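Local coordinates for glyoxylate-induced Protein (Pseudomonas aeruginosa, PDB 1SQ4) that is a two-barrel cupin protein of unproven function that may act as a ureidoglycine aminohydrolase, at residues A[60-65]-A[239-243]; A[26-30]-A[242-246]; A[207-211]-A[262-266]. All coordinates share one frame; numbering follows the deposited sequence.

Interaction 1. Residues A[60-65]-A[239-243]; sequences PLSGFA and FMWLR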
ATOM      1  N   PRO A  60     -21.819  -6.436  -6.497  1.00 14.27           N
ATOM      2  CA  PRO A  60     -20.837  -6.559  -5.419  1.00 14.24           C
ATOM      3  C   PRO A  60     -19.683  -5.584  -5.591  1.00 14.49           C
ATOM      4  O   PRO A  60     -19.139  -5.054  -4.619  1.00 15.08           O
ATOM      5  CB  PRO A  60     -20.366  -8.004  -5.541  1.00 14.02           C
ATOM      6  CG  PRO A  60     -21.511  -8.698  -6.207  1.00 14.38           C
ATOM      7  CD  PRO A  60     -21.929  -7.697  -7.242  1.00 14.45           C
ATOM      8  N   LEU A  61     -19.317  -5.359  -6.846  1.00 14.37           N
ATOM      9  CA  LEU A  61     -18.210  -4.477  -7.187  1.00 15.23           C
ATOM     10  C   LEU A  61     -18.600  -3.651  -8.390  1.00 16.33           C
ATOM     11  O   LEU A  61     -19.463  -4.048  -9.174  1.00 15.35           O
ATOM     12  CB  LEU A  61     -16.969  -5.310  -7.520  1.00 15.01           C
ATOM     13  CG  LEU A  61     -15.722  -5.288  -6.637  1.00 14.16           C
ATOM     14  CD1 LEU A  61     -16.066  -5.305  -5.159  1.00 11.99           C
ATOM     15  CD2 LEU A  61     -14.874  -6.477  -7.020  1.00 13.00           C
ATOM     16  N   SER A  62     -17.954  -2.504  -8.544  1.00 19.00           N
ATOM     17  CA  SER A  62     -18.266  -1.616  -9.656  1.00 21.93           C
ATOM     18  C   SER A  62     -17.903  -2.242 -10.994  1.00 23.33           C
ATOM     19  O   SER A  62     -17.240  -3.277 -11.055  1.00 24.04           O
ATOM     20  CB  SER A  62     -17.518  -0.290  -9.501  1.00 24.10           C
ATOM     21  OG  SER A  62     -16.158  -0.415  -9.892  1.00 27.09           O
ATOM     22  N   GLY A  63     -18.358  -1.612 -12.069  1.00 24.53           N
ATOM     23  CA  GLY A  63     -18.044  -2.116 -13.389  1.00 26.90           C
ATOM     24  C   GLY A  63     -19.025  -3.117 -13.956  1.00 28.62           C
ATOM     25  O   GLY A  63     -20.228  -3.009 -13.741  1.00 30.82           O
ATOM     26  N   PHE A  64     -18.504  -4.096 -14.689  1.00 29.37           N
ATOM     27  CA  PHE A  64     -19.340  -5.108 -15.316  1.00 29.33           C
ATOM     28  C   PHE A  64     -19.869  -6.105 -14.299  1.00 27.97           C
ATOM     29  O   PHE A  64     -19.367  -7.223 -14.179  1.00 26.37           O
ATOM     30  CB  PHE A  64     -18.553  -5.826 -16.420  1.00 32.10           C
ATOM     31  CG  PHE A  64     -19.416  -6.623 -17.374  1.00 34.29           C
ATOM     32  CD1 PHE A  64     -19.839  -7.909 -17.051  1.00 34.12           C
ATOM     33  CD2 PHE A  64     -19.797  -6.083 -18.605  1.00 35.44           C
ATOM     34  CE1 PHE A  64     -20.621  -8.647 -17.938  1.00 36.30           C
ATOM     35  CE2 PHE A  64     -20.580  -6.816 -19.500  1.00 35.13           C
ATOM     36  CZ  PHE A  64     -20.993  -8.098 -19.165  1.00 35.22           C
ATOM     37  N   ALA A  65     -20.903  -5.682 -13.576  1.00 27.18           N
ATOM     38  CA  ALA A  65     -21.530  -6.507 -12.554  1.00 25.51           C
ATOM     39  C   ALA A  65     -23.028  -6.247 -12.467  1.00 24.19           C
ATOM     40  O   ALA A  65     -23.587  -6.123 -11.376  1.00 22.05           O
ATOM     41  CB  ALA A  65     -20.882  -6.244 -11.210  1.00 27.21           C
ATOM     42  N   PHE A 239     -20.658 -14.799   0.645  1.00  4.19           N
ATOM     43  CA  PHE A 239     -20.756 -14.646  -0.794  1.00  2.78           C
ATOM     44  C   PHE A 239     -19.447 -14.069  -1.337  1.00  3.28           C
ATOM     45  O   PHE A 239     -18.896 -13.123  -0.769  1.00  2.21           O
ATOM     46  CB  PHE A 239     -21.912 -13.701  -1.136  1.00  1.50           C
ATOM     47  CG  PHE A 239     -22.099 -13.491  -2.606  1.00  1.00           C
ATOM     48  CD1 PHE A 239     -22.574 -14.519  -3.406  1.00  1.00           C
ATOM     49  CD2 PHE A 239     -21.735 -12.294  -3.204  1.00  1.00           C
ATOM     50  CE1 PHE A 239     -22.682 -14.366  -4.771  1.00  1.00           C
ATOM     51  CE2 PHE A 239     -21.839 -12.133  -4.577  1.00  1.95           C
ATOM     52  CZ  PHE A 239     -22.312 -13.177  -5.362  1.00  1.99           C
HETATM   53  N   MSE A 240     -18.946 -14.650  -2.426  1.00  5.14           N
HETATM   54  CA  MSE A 240     -17.717 -14.177  -3.061  1.00  7.18           C
HETATM   55  C   MSE A 240     -18.030 -13.806  -4.492  1.00  5.99           C
HETATM   56  O   MSE A 240     -18.693 -14.563  -5.194  1.00  7.68           O
HETATM   57  CB  MSE A 240     -16.640 -15.267  -3.071  1.00 12.03           C
HETATM   58  CG  MSE A 240     -16.239 -15.804  -1.703  1.00 16.13           C
HETATM   59 SE   MSE A 240     -15.058 -17.345  -1.841  1.00 25.46          SE
HETATM   60  CE  MSE A 240     -16.252 -18.624  -2.622  1.00 18.42           C
ATOM     61  N   TRP A 241     -17.555 -12.646  -4.924  1.00  5.86           N
ATOM     62  CA  TRP A 241     -17.771 -12.203  -6.292  1.00  6.67           C
ATOM     63  C   TRP A 241     -16.445 -12.090  -7.010  1.00  7.07           C
ATOM     64  O   TRP A 241     -15.544 -11.405  -6.534  1.00  7.87           O
ATOM     65  CB  TRP A 241     -18.466 -10.848  -6.327  1.00  8.44           C
ATOM     66  CG  TRP A 241     -18.562 -10.309  -7.713  1.00  9.03           C
ATOM     67  CD1 TRP A 241     -17.772  -9.365  -8.278  1.00  9.03           C
ATOM     68  CD2 TRP A 241     -19.453 -10.757  -8.741  1.00  9.26           C
ATOM     69  NE1 TRP A 241     -18.109  -9.191  -9.600  1.00  9.93           N
ATOM     70  CE2 TRP A 241     -19.142 -10.031  -9.908  1.00  8.09           C
ATOM     71  CE3 TRP A 241     -20.488 -11.697  -8.783  1.00  7.42           C
ATOM     72  CZ2 TRP A 241     -19.816 -10.224 -11.107  1.00  6.28           C
ATOM     73  CZ3 TRP A 241     -21.160 -11.892  -9.971  1.00  5.46           C
ATOM     74  CH2 TRP A 241     -20.826 -11.152 -11.117  1.00  7.97           C
ATOM     75  N   LEU A 242     -16.338 -12.751  -8.160  1.00  8.43           N
ATOM     76  CA  LEU A 242     -15.117 -12.735  -8.961  1.00  7.09           C
ATOM     77  C   LEU A 242     -15.250 -11.903 -10.236  1.00  8.88           C
ATOM     78  O   LEU A 242     -16.234 -12.031 -10.960  1.00  8.67           O
ATOM     79  CB  LEU A 242     -14.711 -14.159  -9.312  1.00  6.60           C
ATOM     80  CG  LEU A 242     -14.064 -14.911  -8.149  1.00  6.93           C
ATOM     81  CD1 LEU A 242     -14.986 -15.967  -7.591  1.00  4.00           C
ATOM     82  CD2 LEU A 242     -12.774 -15.545  -8.661  1.00  9.12           C
ATOM     83  N   ARG A 243     -14.237 -11.071 -10.503  1.00 10.60           N
ATOM     84  CA  ARG A 243     -14.199 -10.162 -11.653  1.00 11.68           C
ATOM     85  C   ARG A 243     -13.917 -10.757 -13.023  1.00 13.88           C
ATOM     86  O   ARG A 243     -14.584 -10.398 -14.007  1.00 17.94           O
ATOM     87  CB  ARG A 243     -13.185  -9.033 -11.415  1.00 11.23           C
ATOM     88  CG  ARG A 243     -13.775  -7.713 -10.930  1.00 12.23           C
ATOM     89  CD  ARG A 243     -13.789  -6.621 -12.007  1.00 13.59           C
ATOM     90  NE  ARG A 243     -14.497  -5.426 -11.552  1.00 15.56           N
ATOM     91  CZ  ARG A 243     -14.074  -4.646 -10.562  1.00 16.10           C
ATOM     92  NH1 ARG A 243     -14.779  -3.578 -10.196  1.00 16.37           N
ATOM     93  NH2 ARG A 243     -12.933  -4.928  -9.950  1.00 16.12           N
TER

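Interaction 2. Residues A[26-30]-A[242-246]; sequences FTEAY and LRAFC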
ATOM      1  N   PHE A  26     -13.188  -5.773  -0.617  1.00 22.42           N
ATOM      2  CA  PHE A  26     -13.497  -5.176  -1.910  1.00 19.38           C
ATOM      3  C   PHE A  26     -12.164  -4.848  -2.560  1.00 17.55           C
ATOM      4  O   PHE A  26     -11.495  -3.902  -2.166  1.00 18.61           O
ATOM      5  CB  PHE A  26     -14.333  -3.901  -1.717  1.00 16.93           C
ATOM      6  CG  PHE A  26     -15.668  -4.150  -1.066  1.00 15.76           C
ATOM      7  CD1 PHE A  26     -16.708  -4.738  -1.780  1.00 14.28           C
ATOM      8  CD2 PHE A  26     -15.878  -3.822   0.272  1.00 15.32           C
ATOM      9  CE1 PHE A  26     -17.933  -4.998  -1.175  1.00 12.82           C
ATOM     10  CE2 PHE A  26     -17.103  -4.078   0.891  1.00 14.05           C
ATOM     11  CZ  PHE A  26     -18.135  -4.668   0.162  1.00 12.09           C
ATOM     12  N   THR A  27     -11.758  -5.645  -3.538  1.00 16.06           N
ATOM     13  CA  THR A  27     -10.491  -5.396  -4.213  1.00 15.28           C
ATOM     14  C   THR A  27     -10.741  -5.144  -5.689  1.00 14.39           C
ATOM     15  O   THR A  27     -11.878  -4.928  -6.101  1.00 15.93           O
ATOM     16  CB  THR A  27      -9.519  -6.585  -4.072  1.00 14.98           C
ATOM     17  OG1 THR A  27     -10.004  -7.707  -4.824  1.00 18.00           O
ATOM     18  CG2 THR A  27      -9.378  -6.972  -2.623  1.00 13.65           C
ATOM     19  N   GLU A  28      -9.692  -5.180  -6.495  1.00 11.78           N
ATOM     20  CA  GLU A  28      -9.883  -4.921  -7.905  1.00 13.44           C
ATOM     21  C   GLU A  28     -10.142  -6.201  -8.676  1.00 12.06           C
ATOM     22  O   GLU A  28     -10.380  -6.174  -9.883  1.00 12.52           O
ATOM     23  CB  GLU A  28      -8.673  -4.182  -8.470  1.00 16.16           C
ATOM     24  CG  GLU A  28      -7.340  -4.910  -8.313  1.00 23.52           C
ATOM     25  CD  GLU A  28      -6.950  -5.224  -6.858  1.00 28.40           C
ATOM     26  OE1 GLU A  28      -7.126  -4.356  -5.961  1.00 29.14           O
ATOM     27  OE2 GLU A  28      -6.431  -6.343  -6.621  1.00 29.30           O
ATOM     28  N   ALA A  29     -10.141  -7.317  -7.959  1.00 10.34           N
ATOM     29  CA  ALA A  29     -10.347  -8.622  -8.569  1.00  7.79           C
ATOM     30  C   ALA A  29     -11.481  -9.396  -7.921  1.00  7.61           C
ATOM     31  O   ALA A  29     -12.038 -10.326  -8.509  1.00  5.59           O
ATOM     32  CB  ALA A  29      -9.069  -9.428  -8.468  1.00  5.26           C
ATOM     33  N   TYR A  30     -11.822  -9.026  -6.700  1.00  7.79           N
ATOM     34  CA  TYR A  30     -12.872  -9.744  -6.031  1.00  9.03           C
ATOM     35  C   TYR A  30     -13.502  -8.957  -4.892  1.00  9.97           C
ATOM     36  O   TYR A  30     -13.054  -7.861  -4.534  1.00  7.89           O
ATOM     37  CB  TYR A  30     -12.324 -11.073  -5.510  1.00  8.21           C
ATOM     38  CG  TYR A  30     -11.263 -10.906  -4.463  1.00  9.02           C
ATOM     39  CD1 TYR A  30      -9.942 -10.643  -4.811  1.00  9.23           C
ATOM     40  CD2 TYR A  30     -11.591 -10.972  -3.114  1.00 10.75           C
ATOM     41  CE1 TYR A  30      -8.974 -10.449  -3.836  1.00  9.58           C
ATOM     42  CE2 TYR A  30     -10.638 -10.782  -2.130  1.00 10.68           C
ATOM     43  CZ  TYR A  30      -9.329 -10.519  -2.496  1.00 11.04           C
ATOM     44  OH  TYR A  30      -8.382 -10.327  -1.520  1.00 11.67           O
ATOM     45  N   LEU A 242     -16.338 -12.751  -8.160  1.00  8.43           N
ATOM     46  CA  LEU A 242     -15.117 -12.735  -8.961  1.00  7.09           C
ATOM     47  C   LEU A 242     -15.250 -11.903 -10.236  1.00  8.88           C
ATOM     48  O   LEU A 242     -16.234 -12.031 -10.960  1.00  8.67           O
ATOM     49  CB  LEU A 242     -14.711 -14.159  -9.312  1.00  6.60           C
ATOM     50  CG  LEU A 242     -14.064 -14.911  -8.149  1.00  6.93           C
ATOM     51  CD1 LEU A 242     -14.986 -15.967  -7.591  1.00  4.00           C
ATOM     52  CD2 LEU A 242     -12.774 -15.545  -8.661  1.00  9.12           C
ATOM     53  N   ARG A 243     -14.237 -11.071 -10.503  1.00 10.60           N
ATOM     54  CA  ARG A 243     -14.199 -10.162 -11.653  1.00 11.68           C
ATOM     55  C   ARG A 243     -13.917 -10.757 -13.023  1.00 13.88           C
ATOM     56  O   ARG A 243     -14.584 -10.398 -14.007  1.00 17.94           O
ATOM     57  CB  ARG A 243     -13.185  -9.033 -11.415  1.00 11.23           C
ATOM     58  CG  ARG A 243     -13.775  -7.713 -10.930  1.00 12.23           C
ATOM     59  CD  ARG A 243     -13.789  -6.621 -12.007  1.00 13.59           C
ATOM     60  NE  ARG A 243     -14.497  -5.426 -11.552  1.00 15.56           N
ATOM     61  CZ  ARG A 243     -14.074  -4.646 -10.562  1.00 16.10           C
ATOM     62  NH1 ARG A 243     -14.779  -3.578 -10.196  1.00 16.37           N
ATOM     63  NH2 ARG A 243     -12.933  -4.928  -9.950  1.00 16.12           N
ATOM     64  N   ALA A 244     -12.926 -11.632 -13.102  1.00 12.77           N
ATOM     65  CA  ALA A 244     -12.546 -12.260 -14.369  1.00 13.87           C
ATOM     66  C   ALA A 244     -11.077 -12.600 -14.289  1.00 15.07           C
ATOM     67  O   ALA A 244     -10.256 -11.781 -13.871  1.00 16.16           O
ATOM     68  CB  ALA A 244     -12.791 -11.339 -15.555  1.00 10.07           C
ATOM     69  N   PHE A 245     -10.769 -13.823 -14.695  1.00 14.91           N
ATOM     70  CA  PHE A 245      -9.421 -14.334 -14.666  1.00 14.10           C
ATOM     71  C   PHE A 245      -8.895 -14.348 -13.250  1.00 13.06           C
ATOM     72  O   PHE A 245      -7.753 -14.721 -13.017  1.00 15.10           O
ATOM     73  CB  PHE A 245      -8.530 -13.491 -15.561  1.00 16.46           C
ATOM     74  CG  PHE A 245      -8.916 -13.533 -16.996  1.00 18.13           C
ATOM     75  CD1 PHE A 245      -8.687 -14.674 -17.757  1.00 18.99           C
ATOM     76  CD2 PHE A 245      -9.525 -12.434 -17.589  1.00 19.99           C
ATOM     77  CE1 PHE A 245      -9.050 -14.719 -19.101  1.00 20.11           C
ATOM     78  CE2 PHE A 245      -9.895 -12.465 -18.930  1.00 20.46           C
ATOM     79  CZ  PHE A 245      -9.658 -13.611 -19.686  1.00 21.61           C
ATOM     80  N   CYS A 246      -9.730 -13.948 -12.299  1.00 10.38           N
ATOM     81  CA  CYS A 246      -9.320 -13.950 -10.901  1.00 10.85           C
ATOM     82  C   CYS A 246      -8.947 -15.373 -10.473  1.00 10.43           C
ATOM     83  O   CYS A 246      -9.779 -16.274 -10.514  1.00 12.19           O
ATOM     84  CB  CYS A 246     -10.452 -13.436 -10.020  1.00 11.18           C
ATOM     85  SG  CYS A 246     -10.028 -13.402  -8.264  1.00 11.20           S
TER

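Interaction 3. Residues A[207-211]-A[262-266]; sequences AETHV and LYKDV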
ATOM      1  N   ALA A 207      -9.270 -23.979  -8.710  1.00 15.74           N
ATOM      2  CA  ALA A 207     -10.689 -24.200  -8.481  1.00 15.48           C
ATOM      3  C   ALA A 207     -11.568 -23.324  -9.356  1.00 14.80           C
ATOM      4  O   ALA A 207     -12.796 -23.306  -9.198  1.00 15.16           O
ATOM      5  CB  ALA A 207     -11.018 -23.974  -7.013  1.00 15.29           C
ATOM      6  N   GLU A 208     -10.942 -22.593 -10.269  1.00 13.58           N
ATOM      7  CA  GLU A 208     -11.678 -21.718 -11.168  1.00 13.69           C
ATOM      8  C   GLU A 208     -12.505 -22.585 -12.106  1.00 12.23           C
ATOM      9  O   GLU A 208     -11.994 -23.539 -12.683  1.00 12.61           O
ATOM     10  CB  GLU A 208     -10.699 -20.842 -11.963  1.00 16.37           C
ATOM     11  CG  GLU A 208     -11.353 -19.747 -12.816  1.00 20.84           C
ATOM     12  CD  GLU A 208     -10.489 -18.478 -12.920  1.00 24.35           C
ATOM     13  OE1 GLU A 208      -9.302 -18.584 -13.320  1.00 26.53           O
ATOM     14  OE2 GLU A 208     -11.001 -17.373 -12.604  1.00 20.94           O
ATOM     15  N   THR A 209     -13.789 -22.277 -12.235  1.00 11.87           N
ATOM     16  CA  THR A 209     -14.654 -23.050 -13.118  1.00 10.79           C
ATOM     17  C   THR A 209     -15.184 -22.174 -14.230  1.00 10.61           C
ATOM     18  O   THR A 209     -15.797 -22.665 -15.163  1.00 11.69           O
ATOM     19  CB  THR A 209     -15.858 -23.644 -12.380  1.00 10.57           C
ATOM     20  OG1 THR A 209     -16.510 -22.613 -11.627  1.00 11.89           O
ATOM     21  CG2 THR A 209     -15.421 -24.759 -11.457  1.00 10.02           C
ATOM     22  N   HIS A 210     -14.955 -20.872 -14.123  1.00 10.72           N
ATOM     23  CA  HIS A 210     -15.416 -19.932 -15.140  1.00 10.73           C
ATOM     24  C   HIS A 210     -14.333 -18.895 -15.291  1.00  9.90           C
ATOM     25  O   HIS A 210     -13.686 -18.548 -14.316  1.00  9.98           O
ATOM     26  CB  HIS A 210     -16.711 -19.253 -14.706  1.00 11.12           C
ATOM     27  CG  HIS A 210     -17.432 -18.571 -15.820  1.00  8.91           C
ATOM     28  ND1 HIS A 210     -17.691 -19.191 -17.021  1.00  9.40           N
ATOM     29  CD2 HIS A 210     -17.990 -17.340 -15.901  1.00  7.99           C
ATOM     30  CE1 HIS A 210     -18.382 -18.374 -17.794  1.00  9.30           C
ATOM     31  NE2 HIS A 210     -18.577 -17.245 -17.135  1.00  9.12           N
ATOM     32  N   VAL A 211     -14.137 -18.400 -16.505  1.00  9.62           N
ATOM     33  CA  VAL A 211     -13.086 -17.427 -16.744  1.00 11.19           C
ATOM     34  C   VAL A 211     -13.586 -15.999 -16.550  1.00  9.62           C
ATOM     35  O   VAL A 211     -12.843 -15.122 -16.124  1.00  8.63           O
ATOM     36  CB  VAL A 211     -12.493 -17.618 -18.169  1.00 12.67           C
ATOM     37  CG1 VAL A 211     -13.484 -17.141 -19.214  1.00 17.10           C
ATOM     38  CG2 VAL A 211     -11.196 -16.882 -18.297  1.00 13.57           C
ATOM     39  N   LEU A 262     -23.246 -21.596  -7.428  1.00  7.32           N
ATOM     40  CA  LEU A 262     -22.531 -20.769  -8.392  1.00  5.02           C
ATOM     41  C   LEU A 262     -23.372 -20.476  -9.621  1.00  4.34           C
ATOM     42  O   LEU A 262     -24.045 -21.362 -10.156  1.00  5.08           O
ATOM     43  CB  LEU A 262     -21.243 -21.484  -8.817  1.00  4.86           C
ATOM     44  CG  LEU A 262     -20.358 -20.861  -9.909  1.00  3.10           C
ATOM     45  CD1 LEU A 262     -18.991 -21.512  -9.852  1.00  1.00           C
ATOM     46  CD2 LEU A 262     -20.973 -21.034 -11.287  1.00  2.75           C
ATOM     47  N   TYR A 263     -23.322 -19.231 -10.077  1.00  4.12           N
ATOM     48  CA  TYR A 263     -24.060 -18.827 -11.269  1.00  5.68           C
ATOM     49  C   TYR A 263     -23.162 -18.044 -12.211  1.00  5.96           C
ATOM     50  O   TYR A 263     -22.372 -17.212 -11.771  1.00  5.20           O
ATOM     51  CB  TYR A 263     -25.303 -18.005 -10.893  1.00  4.76           C
ATOM     52  CG  TYR A 263     -25.081 -16.848  -9.935  1.00  5.70           C
ATOM     53  CD1 TYR A 263     -24.804 -15.565 -10.400  1.00  6.47           C
ATOM     54  CD2 TYR A 263     -25.204 -17.032  -8.559  1.00  8.46           C
ATOM     55  CE1 TYR A 263     -24.664 -14.488  -9.511  1.00  6.51           C
ATOM     56  CE2 TYR A 263     -25.066 -15.970  -7.662  1.00  7.22           C
ATOM     57  CZ  TYR A 263     -24.799 -14.702  -8.139  1.00  8.39           C
ATOM     58  OH  TYR A 263     -24.683 -13.656  -7.240  1.00  6.14           O
ATOM     59  N   LYS A 264     -23.287 -18.337 -13.504  1.00  8.79           N
ATOM     60  CA  LYS A 264     -22.504 -17.691 -14.563  1.00 10.08           C
ATOM     61  C   LYS A 264     -23.270 -17.707 -15.885  1.00 10.58           C
ATOM     62  O   LYS A 264     -24.178 -18.518 -16.077  1.00 10.11           O
ATOM     63  CB  LYS A 264     -21.177 -18.427 -14.763  1.00 10.49           C
ATOM     64  CG  LYS A 264     -21.359 -19.939 -14.804  1.00 12.69           C
ATOM     65  CD  LYS A 264     -20.111 -20.685 -15.209  1.00 10.22           C
ATOM     66  CE  LYS A 264     -20.400 -22.171 -15.219  1.00 10.70           C
ATOM     67  NZ  LYS A 264     -19.290 -22.947 -15.828  1.00 12.49           N
ATOM     68  N   ASP A 265     -22.886 -16.807 -16.787  1.00 12.06           N
ATOM     69  CA  ASP A 265     -23.503 -16.698 -18.104  1.00 12.64           C
ATOM     70  C   ASP A 265     -22.581 -17.383 -19.108  1.00 12.92           C
ATOM     71  O   ASP A 265     -21.364 -17.203 -19.059  1.00 11.76           O
ATOM     72  CB  ASP A 265     -23.722 -15.229 -18.481  1.00 15.16           C
ATOM     73  CG  ASP A 265     -22.455 -14.399 -18.387  1.00 19.20           C
ATOM     74  OD1 ASP A 265     -21.921 -14.234 -17.264  1.00 20.90           O
ATOM     75  OD2 ASP A 265     -21.987 -13.903 -19.440  1.00 21.16           O
ATOM     76  N   VAL A 266     -23.171 -18.162 -20.017  1.00 12.63           N
ATOM     77  CA  VAL A 266     -22.409 -18.923 -20.998  1.00 12.34           C
ATOM     78  C   VAL A 266     -23.108 -19.158 -22.335  1.00 12.42           C
ATOM     79  O   VAL A 266     -24.218 -18.691 -22.567  1.00 13.77           O
ATOM     80  CB  VAL A 266     -22.064 -20.302 -20.428  1.00 13.57           C
ATOM     81  CG1 VAL A 266     -21.092 -20.164 -19.258  1.00 14.04           C
ATOM     82  CG2 VAL A 266     -23.342 -20.989 -19.969  1.00 14.03           C
TER

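Interaction 1. Residues A[60-65]-A[239-243]
Pro-60 and Trp-241 bring the two backbones to 6.5 Å between their CA atoms, and from there the loop 60-65 and the strand 239-243 diverge, the CA atoms of Phe-64 and Arg-243 lying 8.1 Å apart, so that side chains do the bridging. Pro-60 crosses Trp-241 at about a right angle and lays its CG over one face of the indole, 3.5 Å above the ring plane and displaced toward the rim. The CG of Trp-241 stands anti to the backbone N (chi1 174°), which carries the ring out from the strand toward the loop. Pro-60 CG also meets the edge of the Phe-239 ring, 3.8 Å from CE2 and in the ring plane, so one pyrrolidine touches two aromatics in different ways.

Two cupin barrels are joined here: the loop connects strands 52-57 and 69-76 of one sheet, whereas strand 239-244 runs between strands 30-33 and 212-220 of another. Where the backbones have separated, the long chain of Arg-243, bent at chi2, spans the distance. Its NH1 donates to Ser-62 O at 2.6 Å with an N-H...O angle of 162°; the acceptor lies in the guanidinium plane, but the donor stands 46° above the carbonyl plane. Leu-61 crosses the arginine at about a right angle, CD2 lying over one face of the guanidinium, 3.8 Å above its plane and displaced toward the rim. Phe-64 centres an inverse gamma turn and forms a cation-pi contact with Arg-59 of the second subunit.

Interaction 2. Residues A[26-30]-A[242-246]
Thr-27 opens the turn that faces Arg-243, in a beta hairpin joining strands 25-26 and 30-33; the second of these continues the large sheet of the C-terminal cupin half by pairing with strand 239-244. Thr-27 shapes the turn from within: its OG1 accepts from Tyr-30 N at 2.9 Å and also from Ala-29 N, combining an ST motif with an ST turn, while the backbone bond from Thr-27 N to Tyr-30 O closes the loop.

Glu-28 follows, and its part in the contact is played by the backbone. Its carbonyl O receives a weak hydrogen bond from Arg-243 NH2, 2.8 Å long but bent to 130°, and lies at the edge of the guanidinium. The stronger partner of this arginine is Ser-62 O, bound through NH1, so one sound and one weak bond to main-chain carbonyls of separate loops restrain the group and limit how it can turn. The side chain of Glu-28 leaves the backbone away from strand 239-244 and packs on Phe-26 of the second subunit.

Ala-29, still in the loop, supplies the backbone bond next to the sheet pairing. Its O accepts from Arg-243 N at 3.1 Å with an angle of 159°. Tyr-30 then faces Leu-242 as an antiparallel non-hydrogen-bonded pair, CA atoms 4.8 Å apart. The tyrosine ring leads away from the strand, its OH hydrogen-bonded to Asp-230, and Thr-27 CB covers part of one ring face. Three residues after Arg-243, Cys-246 comes back toward the hairpin. Its SG lies 5.5 Å from the Tyr-30 ring centroid in an oblique sulfur-aromatic approach, 61° off the normal, and 4.1 Å from Ala-29 CB.

Interaction 3. Residues A[207-211]-A[262-266]
His-210 presents one face of its imidazole to the aliphatic part of Lys-264, whose CD lies 3.3 Å above the ring plane, displaced toward the rim, in a CH-pi contact. The lysine reaches over the ring because its CG is tucked between the backbone N and the carbonyl carbon (chi1 45°) and the rest of the chain runs out extended. Its CB adds a second methylene, 3.6 Å from His-210 CD2. Just past the strand, Val-266 CG1 approaches His-210 CE1 at 3.6 Å, and the hydroxyl OG1 of Thr-209 touches the methyl CD1 of Leu-262, the two side chains running antiparallel.

The loop 207-211 leads into strand 212-220, a sheet neighbour of strand 258-265, so the contact lies where the first begins and the second ends in the C-terminal cupin barrel. His-210 lies in the cupin motif region that carries the metal ligands in related cupins, and His-214 meets its ring nearly perpendicularly. Asp-265 forms a salt bridge with Arg-271.

With Lys-264 NZ 3.6 Å from Thr-209 O and no clear hydrogen bond linking the segments, the lysine contributes chiefly through its methylenes, and apolar contact with them probably steadies the imidazole.

How the interactions relate
Interactions 1 and 2 share Leu-242 and Arg-243 on strand 239-244, their centres about 7 Å apart, and Leu-61 packs against Phe-26 and Thr-27 where they meet. Interaction 3 reaches the same sheet through strand 258-265, its centre about 13 Å from each of the others. All three are partly buried, but interaction 2 lies farthest from the chain's centre and includes an exposed residue. Their chemistry also differs: 26-30 with 242-246 combines one backbone bond and a strand pairing with arginine and cysteine contacts, 60-65 with 239-243 combines apolar ring packing with one arginine bond between barrels, and 207-211 with 262-266 rests on methylene and imidazole contacts within one barrel.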